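Local coordinates for protein putative 2,5-diketo-D-gluconic acid reductase B (Sinorhizobium meliloti, PDB 3UP8) that probably reduces methylglyoxal to hydroxyacetone with NADPH, as a putative 2,5-diketo-D-gluconic acid reductase of the aldo/keto reductase family, at residues Ala67-Asn72 and Leu126-Gly131; Thr94-Asp99 and Ile107-Glu112; Leu219-Gly224 and Lys229-Val234; Leu239-Asp244 and Asp265-Arg270. One frame throughout, in Å; residues are numbered along the deposited sequence.

Contact 1 (Ala67-Asn72 and Leu126-Gly131); sequences AQIYGN and LLHWPG. With ACT (acetate ion), chain C.
Tyr70 and His128 approach each other at CE1: the Tyr70 CE1 to His128 CE1 distance is 3.7 Å, and the tyrosine carbon lies near the plane of the imidazole. The ring planes stand at 83°, with centroids 5.7 Å apart, an oblique pairing. With CG anti to the backbone N (chi1 -154°), the imidazole reaches across to the loop at 67-72. There Ile69 CG2 touches His128 CE1 at 3.4 Å, and Ala67 CB meets the same carbon at 3.6 Å while also lying over the centre of one face of the Tyr70 ring. Both imidazole nitrogens have partners. A water lies in the ring plane 2.8 Å from ND1 of His128 and accepts from the backbone N of Ile69. On the other nitrogen, His128 NE2 donates to acetate OXT at 2.7 Å with an N-H...O angle of 147°, and Tyr70 OH donates to the second acetate oxygen, O, at 2.6 Å. A leucine in place of His128 would probably leave acetate OXT without its N-H donor and the water without its link to this segment. Tyr70 OH is also hydrogen-bonded to Lys95 NZ. Two donors converging on one small carboxylate are consistent with the predicted roles of Tyr70 as proton donor and His128 as substrate ligand, the acetate, probably from the crystallisation liquor, marking where a substrate carbonyl could be held.

Contact 2 (Thr94-Asp99 and Ile107-Glu112); sequences TKVWVD and IASVDE
Val96 meets the helical segment 107-112 through its two methyl groups. Its CB remains back from the helix, 4.8 Å from Ser109 OG, so the branch point itself makes no close contact. Beyond it the paths divide. A chi1 of -178° swings CG1 to the far side of CB from the backbone N, where it approaches Ser109 OG at 4.0 Å, a van der Waals distance. CG2, beside the backbone N, points to the next residue of the helix and lies 4.3 Å from Val110 CG2, a loose methyl-to-methyl contact. The polar end of Ser109 is satisfied elsewhere, by Phe106 O one turn earlier and by Gln68 NE2, which explains how a hydroxyl can sit against a methyl in a buried place. All three touching residues are buried, yet the two segments bury just 75 Å², both sides summed, so the packing here is light. Val96 and Val110 both also rest on Leu125 of strand 122-127. The contact therefore belongs to the beta-alpha-beta unit of strand 91-96, helix 103-117 and strand 122-127, with the helix lying against two adjacent parallel strands of the barrel and Ile107 of that helix touching helix 136-148.

Contact 3 (Leu219-Gly224 and Lys229-Val234); sequences LLTEIG and KTAAQV
The flat peptide carbonyl of Gly224 takes the one hydrogen bond between the two segments: Lys229 N, in the connection just ahead of the second helix, donates to Gly224 O at 2.7 Å, with an N-H...O angle of 158° and the donor tilted 34° from the carbonyl plane. A second flat group, the side-chain amide of Gln233, is used within 229-234. Its OE1 accepts from Thr230 N at 2.8 Å, in the carbonyl plane and on a lone pair, while NE2 of the same amide is hydrogen-bonded to Glu259 O. In return Gln233 N donates to Thr230 OG1 at 3.3 Å, and Thr230 OG1 has a further partner in Glu259.

Beside these polar links the packing is close. Val234 CG2 presses on Gly224 CA at 3.2 Å, tighter than usual for two carbons, and a CB on this glycine would fall 2.5 Å from Lys229 O. A chi1 of 173° turns the other branch, Val234 CG1, away from its own backbone N and onto Ile223 CG2 at 4.0 Å, the two side chains crossing at about a right angle, with Leu220 CD2 on the same methyl. Further along, the Leu220 and Ala231 CB atoms meet at 3.8 Å, and Ala231 CB also touches Thr221 OG1, whose hydroxyl is hydrogen-bonded to Asp217 O.

The reciprocal bonds of Thr230 and Gln233 make a capping box, with Thr230 as N-cap of helix 231-240. Helix 218-227 runs through a short connection into a capped helix, the pair lying in the chain between barrel strands 202-206 and 245-249 of this TIM barrel.

Contact 4 (Leu239-Asp244 and Asp265-Arg270); sequences LVQQQD and DFALTR
Gln241 OE1 is gripped by two donors, the backbone N of Leu268 across the contact and Arg237 NE from the preceding helical turn. The Leu268 N to Gln241 OE1 bond is 2.9 Å long, nearly straight at 166°, and lies in the carbonyl plane on a lone pair. The same amide gives as well as takes: Gln241 NE2 donates to Leu268 O at 2.8 Å with an angle of 168°, and this oxygen is almost in the amide plane. Because both bonds end on the backbone of one residue, the amide is fixed against a flip and acts much as a peptide group would beside an extended chain. The chain from Gln241 CG onward is extended, which carries the amide to Leu268, while OE1 also lies 3.5 Å from Ala267 CA. Replacing Gln241 by a leucine would probably leave the N and O of Leu268 without these mates and Arg237 without this acceptor. The Leu268 side chain packs on Trp238 and Arg237 of helix 231-240 and on Met273 of helix 270-277. Gln241 thus ties the end region of helix 231-240, just ahead of strand 245-249, to the loop between helices 254-261 and 270-277, where Thr269 caps the latter.

In the fold
Contacts 1 and 2 lie on the opposite side of the chain's centre from contacts 3 and 4, with centres about 29 to 38 Å apart between the groups. Contact 1 uses strand 122-127 and contact 2 strand 91-96, neighbours in the barrel sheet; the strand of contact 2 also lends a residue, Lys95, to the partly buried, polar site of contact 1, while contact 2 itself is small, buried and mostly apolar. Contacts 3 and 4 both use helix 231-240 and meet through a Lys229-Asp265 salt bridge and Ile223-Leu268 packing. Contact 3 is the larger, buried and mainly apolar one; partly buried contact 4 relies on paired amide-backbone bonds.

Contact 1 (Ala67-Asn72 and Leu126-Gly131)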
loop_
_atom_site.group_PDB
_atom_site.type_symbol
_atom_site.label_atom_id
_atom_site.label_comp_id
_atom_site.label_asym_id
_atom_site.label_seq_id
_atom_site.Cartn_x
_atom_site.Cartn_y
_atom_site.Cartn_z
ATOM N N ALA A 67 6.513 2.759 7.369
ATOM C CA ALA A 67 7.806 2.901 6.689
ATOM C C ALA A 67 8.812 3.450 7.675
ATOM O O ALA A 67 8.443 4.166 8.594
ATOM C CB ALA A 67 7.693 3.847 5.500
ATOM N N GLN A 68 10.082 3.136 7.474
ATOM C CA GLN A 68 11.141 3.711 8.302
ATOM C C GLN A 68 11.088 5.238 8.294
ATOM O O GLN A 68 11.148 5.867 9.355
ATOM C CB GLN A 68 12.509 3.215 7.835
ATOM C CG GLN A 68 12.750 1.766 8.189
ATOM C CD GLN A 68 13.981 1.158 7.516
ATOM O OE1 GLN A 68 14.664 1.797 6.714
ATOM N NE2 GLN A 68 14.273 -0.080 7.875
ATOM N N ILE A 69 10.911 5.824 7.110
ATOM C CA ILE A 69 10.964 7.290 6.947
ATOM C C ILE A 69 9.780 8.036 7.540
ATOM O O ILE A 69 9.908 9.225 7.831
ATOM C CB ILE A 69 11.158 7.727 5.468
ATOM C CG1 ILE A 69 11.637 9.185 5.379
ATOM C CG2 ILE A 69 9.871 7.541 4.654
ATOM C CD1 ILE A 69 12.992 9.453 6.034
ATOM N N TYR A 70 8.631 7.374 7.704
ATOM C CA TYR A 70 7.461 8.062 8.287
ATOM C C TYR A 70 7.698 8.447 9.734
ATOM O O TYR A 70 7.068 9.364 10.220
ATOM C CB TYR A 70 6.162 7.237 8.242
ATOM C CG TYR A 70 5.758 6.690 6.906
ATOM C CD1 TYR A 70 6.186 7.273 5.709
ATOM C CD2 TYR A 70 4.902 5.595 6.841
ATOM C CE1 TYR A 70 5.789 6.744 4.475
ATOM C CE2 TYR A 70 4.507 5.063 5.623
ATOM C CZ TYR A 70 4.960 5.628 4.450
ATOM O OH TYR A 70 4.541 5.063 3.255
ATOM N N GLY A 71 8.589 7.745 10.424
ATOM C CA GLY A 71 8.890 8.069 11.817
ATOM C C GLY A 71 7.810 7.667 12.811
ATOM O O GLY A 71 7.798 8.138 13.940
ATOM N N ASN A 72 6.888 6.797 12.409
ATOM C CA ASN A 72 5.816 6.385 13.328
ATOM C C ASN A 72 5.747 4.876 13.588
ATOM O O ASN A 72 4.741 4.379 14.109
ATOM C CB ASN A 72 4.465 6.917 12.830
ATOM C CG ASN A 72 4.159 6.491 11.394
ATOM O OD1 ASN A 72 4.672 5.482 10.914
ATOM N ND2 ASN A 72 3.323 7.263 10.707
ATOM N N LEU A 126 9.266 -3.601 1.888
ATOM C CA LEU A 126 9.430 -3.002 0.564
ATOM C C LEU A 126 10.676 -2.139 0.505
ATOM O O LEU A 126 11.109 -1.552 1.498
ATOM C CB LEU A 126 8.209 -2.143 0.205
ATOM C CG LEU A 126 6.797 -2.692 0.434
ATOM C CD1 LEU A 126 5.765 -1.650 0.005
ATOM C CD2 LEU A 126 6.566 -3.998 -0.327
ATOM N N LEU A 127 11.249 -2.073 -0.683
ATOM C CA LEU A 127 12.166 -1.010 -1.029
ATOM C C LEU A 127 11.283 0.194 -1.326
ATOM O O LEU A 127 10.403 0.139 -2.207
ATOM C CB LEU A 127 13.012 -1.397 -2.262
ATOM C CG LEU A 127 13.754 -2.736 -2.159
ATOM C CD1 LEU A 127 14.395 -3.145 -3.495
ATOM C CD2 LEU A 127 14.813 -2.714 -1.025
ATOM N N HIS A 128 11.527 1.281 -0.599
ATOM C CA HIS A 128 10.617 2.433 -0.626
ATOM C C HIS A 128 10.627 3.195 -1.954
ATOM O O HIS A 128 9.576 3.586 -2.454
ATOM C CB HIS A 128 10.921 3.376 0.555
ATOM C CG HIS A 128 9.749 4.196 0.993
ATOM N ND1 HIS A 128 9.611 4.664 2.283
ATOM C CD2 HIS A 128 8.651 4.622 0.319
ATOM C CE1 HIS A 128 8.487 5.351 2.383
ATOM N NE2 HIS A 128 7.882 5.336 1.209
ATOM N N TRP A 129 11.817 3.381 -2.526
ATOM C CA TRP A 129 11.992 4.100 -3.777
ATOM C C TRP A 129 13.086 3.414 -4.584
ATOM O O TRP A 129 14.003 2.849 -3.994
ATOM C CB TRP A 129 12.374 5.565 -3.522
ATOM C CG TRP A 129 11.222 6.380 -3.014
ATOM C CD1 TRP A 129 10.878 6.582 -1.718
ATOM C CD2 TRP A 129 10.244 7.066 -3.805
ATOM N NE1 TRP A 129 9.745 7.360 -1.642
ATOM C CE2 TRP A 129 9.334 7.660 -2.914
ATOM C CE3 TRP A 129 10.053 7.234 -5.184
ATOM C CZ2 TRP A 129 8.246 8.416 -3.351
ATOM C CZ3 TRP A 129 8.966 7.992 -5.619
ATOM C CH2 TRP A 129 8.072 8.556 -4.700
ATOM N N PRO A 130 13.003 3.471 -5.931
ATOM C CA PRO A 130 14.023 2.849 -6.806
ATOM C C PRO A 130 15.332 3.631 -6.944
ATOM O O PRO A 130 16.390 3.017 -7.150
ATOM C CB PRO A 130 13.324 2.783 -8.165
ATOM C CG PRO A 130 12.392 3.950 -8.143
ATOM C CD PRO A 130 11.873 4.007 -6.714
ATOM N N GLY A 131 15.257 4.960 -6.832
ATOM C CA GLY A 131 16.421 5.843 -6.997
ATOM C C GLY A 131 17.457 5.737 -5.898
ATOM O O GLY A 131 17.185 6.035 -4.732
HETATM C C ACT C . 4.891 7.169 0.555
HETATM O O ACT C . 4.078 6.325 0.992
HETATM O OXT ACT C . 5.945 7.271 1.195
HETATM C CH3 ACT C . 4.638 8.010 -0.656
HETATM O O HOH W 1 11.139 4.385 4.669
#

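Contact 2 (Thr94-Asp99 and Ile107-Glu112)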
loop_
_atom_site.group_PDB
_atom_site.type_symbol
_atom_site.label_atom_id
_atom_site.label_comp_id
_atom_site.label_asym_id
_atom_site.label_seq_id
_atom_site.Cartn_x
_atom_site.Cartn_y
_atom_site.Cartn_z
ATOM N N THR A 94 6.384 -2.780 6.455
ATOM C CA THR A 94 7.231 -1.579 6.527
ATOM C C THR A 94 8.115 -1.464 5.285
ATOM O O THR A 94 8.063 -2.320 4.390
ATOM C CB THR A 94 8.000 -1.427 7.887
ATOM O OG1 THR A 94 8.499 -0.085 8.006
ATOM C CG2 THR A 94 9.148 -2.452 8.028
ATOM N N LYS A 95 8.886 -0.384 5.211
ATOM C CA LYS A 95 9.665 -0.068 4.018
ATOM C C LYS A 95 11.058 0.387 4.422
ATOM O O LYS A 95 11.221 1.184 5.349
ATOM C CB LYS A 95 8.984 1.051 3.216
ATOM C CG LYS A 95 7.488 0.822 2.959
ATOM C CD LYS A 95 6.877 1.924 2.096
ATOM C CE LYS A 95 5.352 1.830 2.047
ATOM N NZ LYS A 95 4.672 2.249 3.331
ATOM N N VAL A 96 12.059 -0.122 3.715
ATOM C CA VAL A 96 13.444 0.327 3.901
ATOM C C VAL A 96 13.689 1.662 3.198
ATOM O O VAL A 96 13.475 1.786 1.993
ATOM C CB VAL A 96 14.435 -0.733 3.389
ATOM C CG1 VAL A 96 15.869 -0.294 3.623
ATOM C CG2 VAL A 96 14.146 -2.057 4.051
ATOM N N TRP A 97 14.121 2.654 3.973
ATOM C CA TRP A 97 14.427 3.982 3.466
ATOM C C TRP A 97 15.729 3.933 2.679
ATOM O O TRP A 97 16.639 3.154 2.994
ATOM C CB TRP A 97 14.550 4.994 4.614
ATOM C CG TRP A 97 14.800 6.416 4.133
ATOM C CD1 TRP A 97 15.844 7.228 4.477
ATOM C CD2 TRP A 97 13.999 7.157 3.208
ATOM N NE1 TRP A 97 15.734 8.436 3.830
ATOM C CE2 TRP A 97 14.614 8.417 3.040
ATOM C CE3 TRP A 97 12.813 6.880 2.504
ATOM C CZ2 TRP A 97 14.086 9.403 2.201
ATOM C CZ3 TRP A 97 12.282 7.867 1.665
ATOM C CH2 TRP A 97 12.922 9.111 1.524
ATOM N N VAL A 98 15.807 4.763 1.645
ATOM C CA VAL A 98 16.925 4.721 0.702
ATOM C C VAL A 98 18.296 4.956 1.370
ATOM O O VAL A 98 19.298 4.501 0.851
ATOM C CB VAL A 98 16.727 5.714 -0.477
ATOM C CG1 VAL A 98 15.403 5.427 -1.233
ATOM C CG2 VAL A 98 16.764 7.167 -0.007
ATOM N N ASP A 99 18.343 5.657 2.509
ATOM C CA ASP A 99 19.631 5.888 3.203
ATOM C C ASP A 99 20.182 4.582 3.774
ATOM O O ASP A 99 21.355 4.488 4.143
ATOM C CB ASP A 99 19.470 6.904 4.346
ATOM C CG ASP A 99 19.230 8.332 3.850
ATOM O OD1 ASP A 99 19.435 8.627 2.648
ATOM O OD2 ASP A 99 18.839 9.170 4.688
ATOM N N ILE A 107 20.471 -4.419 6.653
ATOM C CA ILE A 107 20.244 -5.462 7.636
ATOM C C ILE A 107 19.998 -4.833 9.003
ATOM O O ILE A 107 19.038 -5.207 9.687
ATOM C CB ILE A 107 21.455 -6.448 7.710
ATOM C CG1 ILE A 107 21.710 -7.123 6.360
ATOM C CG2 ILE A 107 21.286 -7.470 8.814
ATOM C CD1 ILE A 107 20.497 -7.786 5.693
ATOM N N ALA A 108 20.840 -3.870 9.383
ATOM C CA ALA A 108 20.687 -3.193 10.691
ATOM C C ALA A 108 19.351 -2.445 10.802
ATOM O O ALA A 108 18.682 -2.504 11.845
ATOM C CB ALA A 108 21.870 -2.254 10.969
ATOM N N SER A 109 18.952 -1.760 9.731
ATOM C CA SER A 109 17.691 -0.994 9.757
ATOM C C SER A 109 16.464 -1.885 9.938
ATOM O O SER A 109 15.453 -1.452 10.493
ATOM C CB SER A 109 17.538 -0.106 8.518
ATOM O OG SER A 109 17.146 -0.868 7.397
ATOM N N VAL A 110 16.544 -3.116 9.442
ATOM C CA VAL A 110 15.435 -4.052 9.564
ATOM C C VAL A 110 15.293 -4.479 11.033
ATOM O O VAL A 110 14.196 -4.445 11.588
ATOM C CB VAL A 110 15.592 -5.251 8.605
ATOM C CG1 VAL A 110 14.573 -6.347 8.917
ATOM C CG2 VAL A 110 15.451 -4.770 7.164
ATOM N N ASP A 111 16.411 -4.835 11.658
ATOM C CA ASP A 111 16.408 -5.160 13.086
ATOM C C ASP A 111 15.872 -3.989 13.912
ATOM O O ASP A 111 15.156 -4.199 14.896
ATOM C CB ASP A 111 17.812 -5.542 13.565
ATOM C CG ASP A 111 18.232 -6.921 13.111
ATOM O OD1 ASP A 111 17.367 -7.727 12.698
ATOM O OD2 ASP A 111 19.449 -7.203 13.181
ATOM N N GLU A 112 16.229 -2.767 13.517
ATOM C CA GLU A 112 15.790 -1.571 14.228
ATOM C C GLU A 112 14.282 -1.373 14.067
ATOM O O GLU A 112 13.595 -1.084 15.037
ATOM C CB GLU A 112 16.560 -0.341 13.745
ATOM C CG GLU A 112 16.122 0.991 14.391
ATOM C CD GLU A 112 16.578 1.146 15.859
ATOM O OE1 GLU A 112 17.479 0.411 16.311
ATOM O OE2 GLU A 112 16.034 2.030 16.558
#

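Contact 3 (Leu219-Gly224 and Lys229-Val234)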
loop_
_atom_site.group_PDB
_atom_site.type_symbol
_atom_site.label_atom_id
_atom_site.label_comp_id
_atom_site.label_asym_id
_atom_site.label_seq_id
_atom_site.Cartn_x
_atom_site.Cartn_y
_atom_site.Cartn_z
ATOM N N LEU A 219 -18.172 14.278 -10.787
ATOM C CA LEU A 219 -18.509 12.957 -11.304
ATOM C C LEU A 219 -18.537 11.913 -10.178
ATOM O O LEU A 219 -19.460 11.090 -10.106
ATOM C CB LEU A 219 -17.579 12.529 -12.444
ATOM C CG LEU A 219 -17.746 11.090 -12.970
ATOM C CD1 LEU A 219 -19.040 10.899 -13.765
ATOM C CD2 LEU A 219 -16.547 10.671 -13.814
ATOM N N LEU A 220 -17.540 11.964 -9.295
ATOM C CA LEU A 220 -17.450 11.012 -8.179
ATOM C C LEU A 220 -18.546 11.217 -7.137
ATOM O O LEU A 220 -19.022 10.257 -6.535
ATOM C CB LEU A 220 -16.066 11.051 -7.519
ATOM C CG LEU A 220 -14.861 10.796 -8.432
ATOM C CD1 LEU A 220 -13.556 10.806 -7.630
ATOM C CD2 LEU A 220 -15.009 9.506 -9.230
ATOM N N THR A 221 -18.947 12.467 -6.928
ATOM C CA THR A 221 -20.076 12.765 -6.050
ATOM C C THR A 221 -21.375 12.248 -6.673
ATOM O O THR A 221 -22.262 11.779 -5.957
ATOM C CB THR A 221 -20.179 14.276 -5.747
ATOM O OG1 THR A 221 -18.948 14.731 -5.175
ATOM C CG2 THR A 221 -21.309 14.563 -4.774
ATOM N N GLU A 222 -21.470 12.319 -8.001
ATOM C CA GLU A 222 -22.650 11.849 -8.723
ATOM C C GLU A 222 -22.789 10.335 -8.605
ATOM O O GLU A 222 -23.870 9.814 -8.302
ATOM C CB GLU A 222 -22.611 12.259 -10.200
ATOM C CG GLU A 222 -23.943 11.994 -10.921
ATOM C CD GLU A 222 -23.836 11.966 -12.438
ATOM O OE1 GLU A 222 -22.943 12.636 -13.016
ATOM O OE2 GLU A 222 -24.676 11.282 -13.062
ATOM N N ILE A 223 -21.690 9.629 -8.846
ATOM C CA ILE A 223 -21.705 8.177 -8.762
ATOM C C ILE A 223 -21.982 7.744 -7.328
ATOM O O ILE A 223 -22.785 6.842 -7.099
ATOM C CB ILE A 223 -20.426 7.561 -9.333
ATOM C CG1 ILE A 223 -20.347 7.863 -10.833
ATOM C CG2 ILE A 223 -20.405 6.055 -9.101
ATOM C CD1 ILE A 223 -19.016 7.515 -11.494
ATOM N N GLY A 224 -21.351 8.422 -6.376
ATOM C CA GLY A 224 -21.560 8.167 -4.953
ATOM C C GLY A 224 -23.008 8.296 -4.532
ATOM O O GLY A 224 -23.518 7.469 -3.771
ATOM N N LYS A 229 -23.313 6.505 -1.250
ATOM C CA LYS A 229 -21.909 6.535 -0.835
ATOM C C LYS A 229 -21.256 7.901 -1.119
ATOM O O LYS A 229 -21.745 8.665 -1.946
ATOM C CB LYS A 229 -21.136 5.401 -1.530
ATOM C CG LYS A 229 -21.570 3.960 -1.147
ATOM C CD LYS A 229 -21.373 3.683 0.348
ATOM C CE LYS A 229 -21.643 2.224 0.730
ATOM N NZ LYS A 229 -21.205 1.972 2.143
ATOM N N THR A 230 -20.171 8.216 -0.415
ATOM C CA THR A 230 -19.440 9.466 -0.655
ATOM C C THR A 230 -18.541 9.329 -1.875
ATOM O O THR A 230 -18.259 8.215 -2.326
ATOM C CB THR A 230 -18.568 9.886 0.556
ATOM O OG1 THR A 230 -17.624 8.845 0.865
ATOM C CG2 THR A 230 -19.423 10.198 1.780
ATOM N N ALA A 231 -18.102 10.464 -2.418
ATOM C CA ALA A 231 -17.103 10.480 -3.491
ATOM C C ALA A 231 -15.838 9.677 -3.103
ATOM O O ALA A 231 -15.247 9.000 -3.936
ATOM C CB ALA A 231 -16.734 11.930 -3.848
ATOM N N ALA A 232 -15.455 9.771 -1.832
ATOM C CA ALA A 232 -14.286 9.085 -1.295
ATOM C C ALA A 232 -14.438 7.571 -1.387
ATOM O O ALA A 232 -13.513 6.875 -1.827
ATOM C CB ALA A 232 -14.049 9.509 0.131
ATOM N N GLN A 233 -15.605 7.071 -0.986
ATOM C CA GLN A 233 -15.900 5.637 -1.054
ATOM C C GLN A 233 -15.950 5.165 -2.491
ATOM O O GLN A 233 -15.550 4.044 -2.793
ATOM C CB GLN A 233 -17.220 5.303 -0.343
ATOM C CG GLN A 233 -17.165 5.463 1.170
ATOM C CD GLN A 233 -18.552 5.456 1.817
ATOM O OE1 GLN A 233 -19.491 6.074 1.307
ATOM N NE2 GLN A 233 -18.678 4.762 2.949
ATOM N N VAL A 234 -16.431 6.021 -3.389
ATOM C CA VAL A 234 -16.422 5.698 -4.814
ATOM C C VAL A 234 -14.993 5.488 -5.347
ATOM O O VAL A 234 -14.735 4.552 -6.108
ATOM C CB VAL A 234 -17.164 6.771 -5.639
ATOM C CG1 VAL A 234 -16.999 6.528 -7.129
ATOM C CG2 VAL A 234 -18.649 6.774 -5.264
#

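Contact 4 (Leu239-Asp244 and Asp265-Arg270)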
loop_
_atom_site.group_PDB
_atom_site.type_symbol
_atom_site.label_atom_id
_atom_site.label_comp_id
_atom_site.label_asym_id
_atom_site.label_seq_id
_atom_site.Cartn_x
_atom_site.Cartn_y
_atom_site.Cartn_z
ATOM N N LEU A 239 -10.778 1.477 -6.946
ATOM C CA LEU A 239 -9.489 0.795 -6.774
ATOM C C LEU A 239 -9.665 -0.678 -6.405
ATOM O O LEU A 239 -9.162 -1.573 -7.081
ATOM C CB LEU A 239 -8.657 1.530 -5.710
ATOM C CG LEU A 239 -8.256 2.958 -6.119
ATOM C CD1 LEU A 239 -7.773 3.755 -4.915
ATOM C CD2 LEU A 239 -7.182 2.920 -7.191
ATOM N N VAL A 240 -10.430 -0.915 -5.344
ATOM C CA VAL A 240 -10.531 -2.221 -4.719
ATOM C C VAL A 240 -11.297 -3.206 -5.611
ATOM O O VAL A 240 -11.106 -4.422 -5.522
ATOM C CB VAL A 240 -11.101 -2.049 -3.287
ATOM C CG1 VAL A 240 -12.578 -2.462 -3.178
ATOM C CG2 VAL A 240 -10.219 -2.733 -2.280
ATOM N N GLN A 241 -12.127 -2.663 -6.504
ATOM C CA GLN A 241 -12.866 -3.464 -7.484
ATOM C C GLN A 241 -11.989 -3.914 -8.657
ATOM O O GLN A 241 -12.346 -4.838 -9.385
ATOM C CB GLN A 241 -14.087 -2.678 -8.003
ATOM C CG GLN A 241 -15.083 -3.498 -8.831
ATOM C CD GLN A 241 -16.436 -2.804 -8.957
ATOM O OE1 GLN A 241 -17.000 -2.314 -7.970
ATOM N NE2 GLN A 241 -16.961 -2.770 -10.165
ATOM N N GLN A 242 -10.841 -3.271 -8.852
ATOM C CA GLN A 242 -9.914 -3.709 -9.897
ATOM C C GLN A 242 -9.150 -4.956 -9.465
ATOM O O GLN A 242 -8.701 -5.046 -8.303
ATOM C CB GLN A 242 -8.914 -2.619 -10.211
ATOM C CG GLN A 242 -9.455 -1.506 -11.051
ATOM C CD GLN A 242 -8.457 -0.391 -11.208
ATOM O OE1 GLN A 242 -7.417 -0.556 -11.846
ATOM N NE2 GLN A 242 -8.780 0.765 -10.653
ATOM N N GLN A 243 -8.998 -5.900 -10.396
ATOM C CA GLN A 243 -8.214 -7.112 -10.154
ATOM C C GLN A 243 -6.805 -6.736 -9.717
ATOM O O GLN A 243 -6.173 -5.877 -10.333
ATOM C CB GLN A 243 -8.125 -7.994 -11.404
ATOM C CG GLN A 243 -9.464 -8.555 -11.909
ATOM C CD GLN A 243 -10.258 -9.261 -10.819
ATOM O OE1 GLN A 243 -9.794 -10.234 -10.226
ATOM N NE2 GLN A 243 -11.465 -8.773 -10.559
ATOM N N ASP A 244 -6.330 -7.389 -8.658
ATOM C CA ASP A 244 -4.930 -7.280 -8.214
ATOM C C ASP A 244 -4.558 -5.950 -7.569
ATOM O O ASP A 244 -3.369 -5.631 -7.476
ATOM C CB ASP A 244 -3.949 -7.562 -9.365
ATOM C CG ASP A 244 -4.288 -8.837 -10.126
ATOM O OD1 ASP A 244 -4.193 -9.934 -9.542
ATOM O OD2 ASP A 244 -4.659 -8.724 -11.316
ATOM N N ASP A 265 -19.738 -2.976 0.681
ATOM C CA ASP A 265 -21.209 -2.921 0.632
ATOM C C ASP A 265 -21.769 -2.947 -0.779
ATOM O O ASP A 265 -22.842 -3.497 -1.023
ATOM C CB ASP A 265 -21.691 -1.594 1.226
ATOM C CG ASP A 265 -21.686 -1.574 2.728
ATOM O OD1 ASP A 265 -21.032 -2.438 3.357
ATOM O OD2 ASP A 265 -22.338 -0.661 3.284
ATOM N N PHE A 266 -21.067 -2.297 -1.696
ATOM C CA PHE A 266 -21.620 -2.006 -3.010
ATOM C C PHE A 266 -20.625 -2.333 -4.094
ATOM O O PHE A 266 -19.484 -2.699 -3.804
ATOM C CB PHE A 266 -22.049 -0.532 -3.092
ATOM C CG PHE A 266 -20.893 0.459 -3.109
ATOM C CD1 PHE A 266 -20.660 1.254 -4.234
ATOM C CD2 PHE A 266 -20.061 0.614 -2.000
ATOM C CE1 PHE A 266 -19.607 2.176 -4.258
ATOM C CE2 PHE A 266 -19.006 1.529 -2.013
ATOM C CZ PHE A 266 -18.785 2.315 -3.140
ATOM N N ALA A 267 -21.073 -2.227 -5.341
ATOM C CA ALA A 267 -20.207 -2.384 -6.496
ATOM C C ALA A 267 -20.516 -1.288 -7.512
ATOM O O ALA A 267 -21.645 -0.794 -7.576
ATOM C CB ALA A 267 -20.386 -3.757 -7.112
ATOM N N LEU A 268 -19.505 -0.886 -8.279
ATOM C CA LEU A 268 -19.705 0.060 -9.371
ATOM C C LEU A 268 -20.038 -0.702 -10.639
ATOM O O LEU A 268 -19.486 -1.774 -10.893
ATOM C CB LEU A 268 -18.464 0.935 -9.602
ATOM C CG LEU A 268 -17.930 1.807 -8.461
ATOM C CD1 LEU A 268 -16.671 2.549 -8.894
ATOM C CD2 LEU A 268 -18.974 2.779 -7.964
ATOM N N THR A 269 -20.951 -0.145 -11.429
ATOM C CA THR A 269 -21.311 -0.713 -12.726
ATOM C C THR A 269 -20.118 -0.617 -13.667
ATOM O O THR A 269 -19.198 0.172 -13.422
ATOM C CB THR A 269 -22.530 0.025 -13.357
ATOM O OG1 THR A 269 -22.095 1.257 -13.944
ATOM C CG2 THR A 269 -23.602 0.317 -12.308
ATOM N N ARG A 270 -20.135 -1.406 -14.742
ATOM C CA ARG A 270 -19.093 -1.345 -15.767
ATOM C C ARG A 270 -18.888 0.072 -16.289
ATOM O O ARG A 270 -17.751 0.510 -16.501
ATOM C CB ARG A 270 -19.431 -2.250 -16.951
ATOM C CG ARG A 270 -18.699 -3.582 -16.945
ATOM C CD ARG A 270 -18.652 -4.200 -18.346
ATOM N NE ARG A 270 -18.684 -5.665 -18.282
ATOM C CZ ARG A 270 -19.792 -6.404 -18.377
ATOM N NH1 ARG A 270 -20.981 -5.829 -18.558
ATOM N NH2 ARG A 270 -19.713 -7.728 -18.302
#